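Local coordinates for protein sniffer CG10964-PA (Drosophila melanogaster, PDB 1SNY) that probably reduces carbonyl compounds with NADPH, as a short-chain dehydrogenase/reductase with a Rossmann fold, at residues A[170-178]-A[189-200]. Numbering follows the deposited sequence.
With NAP (NADP nicotinamide-adenine-dinucleotide phosphate), chain B.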
# COMPACT_ATOMS: atom_id res chain seq x y z
N ASN A 170 1.39 -13.15 -6.99
CA ASN A 170 0.49 -12.43 -6.10
C ASN A 170 -0.72 -11.96 -6.88
O ASN A 170 -0.60 -11.15 -7.80
CB ASN A 170 1.17 -11.22 -5.48
CG ASN A 170 2.26 -11.61 -4.50
OD1 ASN A 170 2.09 -12.54 -3.70
ND2 ASN A 170 3.38 -10.91 -4.56
N MSE A 171 -1.89 -12.46 -6.51
CA MSE A 171 -3.09 -12.04 -7.19
C MSE A 171 -3.37 -10.61 -6.79
O MSE A 171 -3.70 -10.34 -5.63
CB MSE A 171 -4.27 -12.94 -6.83
CG MSE A 171 -5.43 -12.82 -7.81
SE MSE A 171 -5.05 -13.53 -9.59
CE MSE A 171 -3.15 -13.26 -9.78
N SER A 172 -3.22 -9.69 -7.73
CA SER A 172 -3.45 -8.27 -7.45
C SER A 172 -4.73 -7.82 -8.14
O SER A 172 -5.63 -8.62 -8.35
CB SER A 172 -2.25 -7.45 -7.94
OG SER A 172 -2.34 -6.10 -7.50
N SER A 173 -4.83 -6.54 -8.48
CA SER A 173 -6.02 -6.01 -9.15
C SER A 173 -5.69 -4.74 -9.92
O SER A 173 -4.81 -3.99 -9.52
CB SER A 173 -7.11 -5.69 -8.12
OG SER A 173 -8.11 -4.87 -8.71
N ILE A 174 -6.41 -4.49 -11.02
CA ILE A 174 -6.15 -3.29 -11.82
C ILE A 174 -6.49 -2.06 -10.99
O ILE A 174 -5.99 -0.96 -11.25
CB ILE A 174 -6.99 -3.29 -13.13
CG1 ILE A 174 -6.53 -2.15 -14.05
CG2 ILE A 174 -8.46 -3.09 -12.80
CD1 ILE A 174 -5.14 -2.33 -14.63
N LEU A 175 -7.34 -2.24 -9.98
CA LEU A 175 -7.71 -1.13 -9.10
C LEU A 175 -6.50 -0.73 -8.27
O LEU A 175 -6.49 0.32 -7.63
CB LEU A 175 -8.87 -1.53 -8.18
CG LEU A 175 -10.18 -1.94 -8.85
CD1 LEU A 175 -11.22 -2.28 -7.80
CD2 LEU A 175 -10.68 -0.82 -9.74
N GLY A 176 -5.48 -1.58 -8.29
CA GLY A 176 -4.26 -1.30 -7.57
C GLY A 176 -3.34 -0.47 -8.45
O GLY A 176 -2.28 -0.04 -8.02
N SER A 177 -3.76 -0.25 -9.69
CA SER A 177 -2.97 0.54 -10.62
C SER A 177 -3.23 2.01 -10.32
O SER A 177 -4.29 2.54 -10.66
CB SER A 177 -3.37 0.25 -12.07
OG SER A 177 -2.72 1.14 -12.95
N ILE A 178 -2.27 2.68 -9.69
CA ILE A 178 -2.45 4.08 -9.33
C ILE A 178 -2.55 4.95 -10.58
O ILE A 178 -3.43 5.80 -10.68
CB ILE A 178 -1.30 4.57 -8.43
CG1 ILE A 178 -1.20 3.69 -7.18
CG2 ILE A 178 -1.57 6.02 -8.00
CD1 ILE A 178 -0.05 4.04 -6.25
N TYR A 189 -9.36 -1.38 -0.39
CA TYR A 189 -8.97 -2.28 -1.46
C TYR A 189 -7.80 -1.75 -2.28
O TYR A 189 -6.79 -2.44 -2.44
CB TYR A 189 -10.16 -2.58 -2.37
CG TYR A 189 -9.94 -3.78 -3.26
CD1 TYR A 189 -9.84 -5.07 -2.71
CD2 TYR A 189 -9.79 -3.63 -4.63
CE1 TYR A 189 -9.61 -6.18 -3.52
CE2 TYR A 189 -9.55 -4.74 -5.46
CZ TYR A 189 -9.47 -6.00 -4.89
OH TYR A 189 -9.24 -7.09 -5.71
N ARG A 190 -7.91 -0.52 -2.78
CA ARG A 190 -6.84 0.05 -3.60
C ARG A 190 -5.51 0.13 -2.85
O ARG A 190 -4.47 -0.27 -3.38
CB ARG A 190 -7.20 1.44 -4.10
CG ARG A 190 -8.31 1.48 -5.14
CD ARG A 190 -8.46 2.91 -5.66
NE ARG A 190 -9.63 3.12 -6.50
CZ ARG A 190 -9.71 2.77 -7.78
NH1 ARG A 190 -8.68 2.18 -8.38
NH2 ARG A 190 -10.82 3.03 -8.47
N THR A 191 -5.53 0.65 -1.63
CA THR A 191 -4.27 0.75 -0.90
C THR A 191 -3.63 -0.60 -0.68
O THR A 191 -2.40 -0.73 -0.75
CB THR A 191 -4.45 1.45 0.47
OG1 THR A 191 -5.42 0.75 1.26
CG2 THR A 191 -4.89 2.89 0.28
N SER A 192 -4.44 -1.62 -0.39
CA SER A 192 -3.89 -2.95 -0.14
C SER A 192 -3.30 -3.61 -1.37
O SER A 192 -2.31 -4.32 -1.27
CB SER A 192 -4.96 -3.89 0.46
OG SER A 192 -5.93 -4.29 -0.50
N LYS A 193 -3.90 -3.38 -2.53
CA LYS A 193 -3.39 -3.99 -3.76
C LYS A 193 -2.18 -3.21 -4.28
O LYS A 193 -1.27 -3.80 -4.84
CB LYS A 193 -4.50 -4.09 -4.81
CG LYS A 193 -5.62 -5.07 -4.43
CD LYS A 193 -5.10 -6.50 -4.21
CE LYS A 193 -6.24 -7.51 -4.30
NZ LYS A 193 -5.75 -8.92 -4.17
N SER A 194 -2.17 -1.88 -4.12
CA SER A 194 -1.00 -1.12 -4.55
C SER A 194 0.13 -1.49 -3.61
O SER A 194 1.29 -1.54 -4.01
CB SER A 194 -1.25 0.41 -4.50
OG SER A 194 -2.19 0.79 -5.48
N ALA A 195 -0.19 -1.76 -2.34
CA ALA A 195 0.83 -2.16 -1.39
C ALA A 195 1.37 -3.55 -1.76
O ALA A 195 2.57 -3.80 -1.65
CB ALA A 195 0.26 -2.17 0.04
N LEU A 196 0.48 -4.45 -2.17
CA LEU A 196 0.88 -5.80 -2.56
C LEU A 196 1.83 -5.68 -3.75
O LEU A 196 2.83 -6.38 -3.82
CB LEU A 196 -0.34 -6.63 -2.97
CG LEU A 196 -0.09 -8.07 -3.43
CD1 LEU A 196 0.54 -8.87 -2.30
CD2 LEU A 196 -1.40 -8.68 -3.91
N ASN A 197 1.52 -4.79 -4.68
CA ASN A 197 2.38 -4.59 -5.84
C ASN A 197 3.79 -4.16 -5.45
O ASN A 197 4.77 -4.67 -6.00
CB ASN A 197 1.78 -3.56 -6.80
CG ASN A 197 0.61 -4.12 -7.59
OD1 ASN A 197 0.37 -5.33 -7.61
ND2 ASN A 197 -0.13 -3.24 -8.26
N ALA A 198 3.90 -3.22 -4.52
CA ALA A 198 5.20 -2.76 -4.06
C ALA A 198 5.96 -3.94 -3.43
O ALA A 198 7.18 -4.04 -3.53
CB ALA A 198 5.03 -1.60 -3.05
N ALA A 199 5.23 -4.83 -2.76
CA ALA A 199 5.86 -6.00 -2.16
C ALA A 199 6.35 -6.94 -3.27
O ALA A 199 7.42 -7.53 -3.19
CB ALA A 199 4.85 -6.72 -1.26
N THR A 200 5.55 -7.06 -4.31
CA THR A 200 5.92 -7.91 -5.44
C THR A 200 7.25 -7.43 -6.04
O THR A 200 8.13 -8.24 -6.35
CB THR A 200 4.84 -7.87 -6.53
OG1 THR A 200 3.69 -8.59 -6.08
CG2 THR A 200 5.37 -8.49 -7.82
PA NAP B . -13.89 -14.36 -3.48
O1A NAP B . -14.41 -13.55 -2.46
O2A NAP B . -14.70 -15.25 -4.41
O5B NAP B . -12.78 -15.34 -2.86
C5B NAP B . -11.84 -14.83 -1.88
C4B NAP B . -11.16 -16.15 -1.40
O4B NAP B . -10.14 -15.75 -0.38
C3B NAP B . -12.09 -17.14 -0.62
O3B NAP B . -11.64 -18.46 -0.95
C2B NAP B . -11.86 -16.74 0.82
O2B NAP B . -12.20 -17.71 1.81
C1B NAP B . -10.34 -16.42 0.84
N9A NAP B . -10.04 -15.64 2.02
C8A NAP B . -10.43 -14.38 2.43
N7A NAP B . -9.94 -14.01 3.61
C5A NAP B . -9.19 -15.11 3.99
C6A NAP B . -8.43 -15.33 5.16
N6A NAP B . -8.26 -14.48 6.20
N1A NAP B . -7.76 -16.57 5.26
C2A NAP B . -7.86 -17.53 4.25
N3A NAP B . -8.60 -17.34 3.09
C4A NAP B . -9.25 -16.12 3.01
O3 NAP B . -13.02 -13.47 -4.45
PN NAP B . -12.23 -13.78 -5.78
O1N NAP B . -12.80 -13.02 -6.91
O2N NAP B . -12.19 -15.26 -5.92
O5D NAP B . -10.81 -13.15 -5.46
C5D NAP B . -9.59 -13.93 -5.72
C4D NAP B . -8.41 -12.96 -5.76
O4D NAP B . -8.45 -12.19 -6.99
C3D NAP B . -8.37 -11.90 -4.61
O3D NAP B . -7.02 -11.71 -4.13
C2D NAP B . -8.96 -10.67 -5.28
O2D NAP B . -8.61 -9.46 -4.65
C1D NAP B . -8.41 -10.76 -6.66
N1N NAP B . -9.18 -10.13 -7.75
C2N NAP B . -10.52 -10.49 -8.13
C3N NAP B . -11.10 -9.78 -9.19
C7N NAP B . -12.52 -10.13 -9.65
O7N NAP B . -12.97 -9.48 -10.57
N7N NAP B . -13.21 -11.07 -9.06
C4N NAP B . -10.37 -8.71 -9.89
C5N NAP B . -9.05 -8.41 -9.47
C6N NAP B . -8.44 -9.11 -8.39
P2B NAP B . -13.68 -17.78 2.51
O1X NAP B . -14.58 -18.50 1.51
O2X NAP B . -13.37 -18.59 3.73
O3X NAP B . -14.14 -16.35 2.76
O HOH W 1 -10.90 -6.31 -7.73
O HOH W 2 -4.58 2.12 -6.47
O HOH W 3 0.43 -0.45 -8.03
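Lys193 NZ of helix 187-207 donates to Met171 O, on the last residue of strand 167-171, beside the nicotinamide ribose of NADP; with Tyr189 one helical turn earlier, this is the Tyr-X-X-X-Lys arrangement of the short-chain dehydrogenase/reductase Rossmann fold. The lysine chain bends at chi2 (-59°), then runs extended past Ser172 CA, and this shape brings NZ to 2.9 Å from Met171 O. NZ also donates to NAP O3D (3.1 Å) and, more weakly, to NAP O2D. A methionine in place of Lys193 would probably leave Met171 O without this donor and the ribose held less firmly. Tyr189 lies with Lys193 CG over one face of its ring, near the rim; its OH is 2.7 Å from NAP O2D, which sits in the ring plane at the edge, and a water connects the same OH to Ser173 OG. In this family a serine, tyrosine and lysine form the catalytic set, consistent with Ser173 beside the cofactor. Ser173 OG also accepts from Leu175 N, an ST turn that starts the 3-10 segment 174-176. There Leu175 CD1 packs against Tyr189 CD2, the two side chains crossing at about a right angle, while Arg190 NH1 meets Leu175 O in the carbonyl plane, on a lone pair, though the N-H...O angle is only 136°. Gly176 CA approaches Lys193 CB to 3.9 Å, and a CB built on Gly176 would clash, 2.9 Å from Lys193 CB. Toward the strand, Leu196 CD1 lies against the Asn170 amide, whose ND2 donates almost straight and in its own plane to Thr200 OG1; that hydroxyl also bonds Ser216. Ser172 OG donates to Asn197 OD1, and Ser194 OG, 2.7 Å from Gly176 O, donates to it from 32° out of the carbonyl plane.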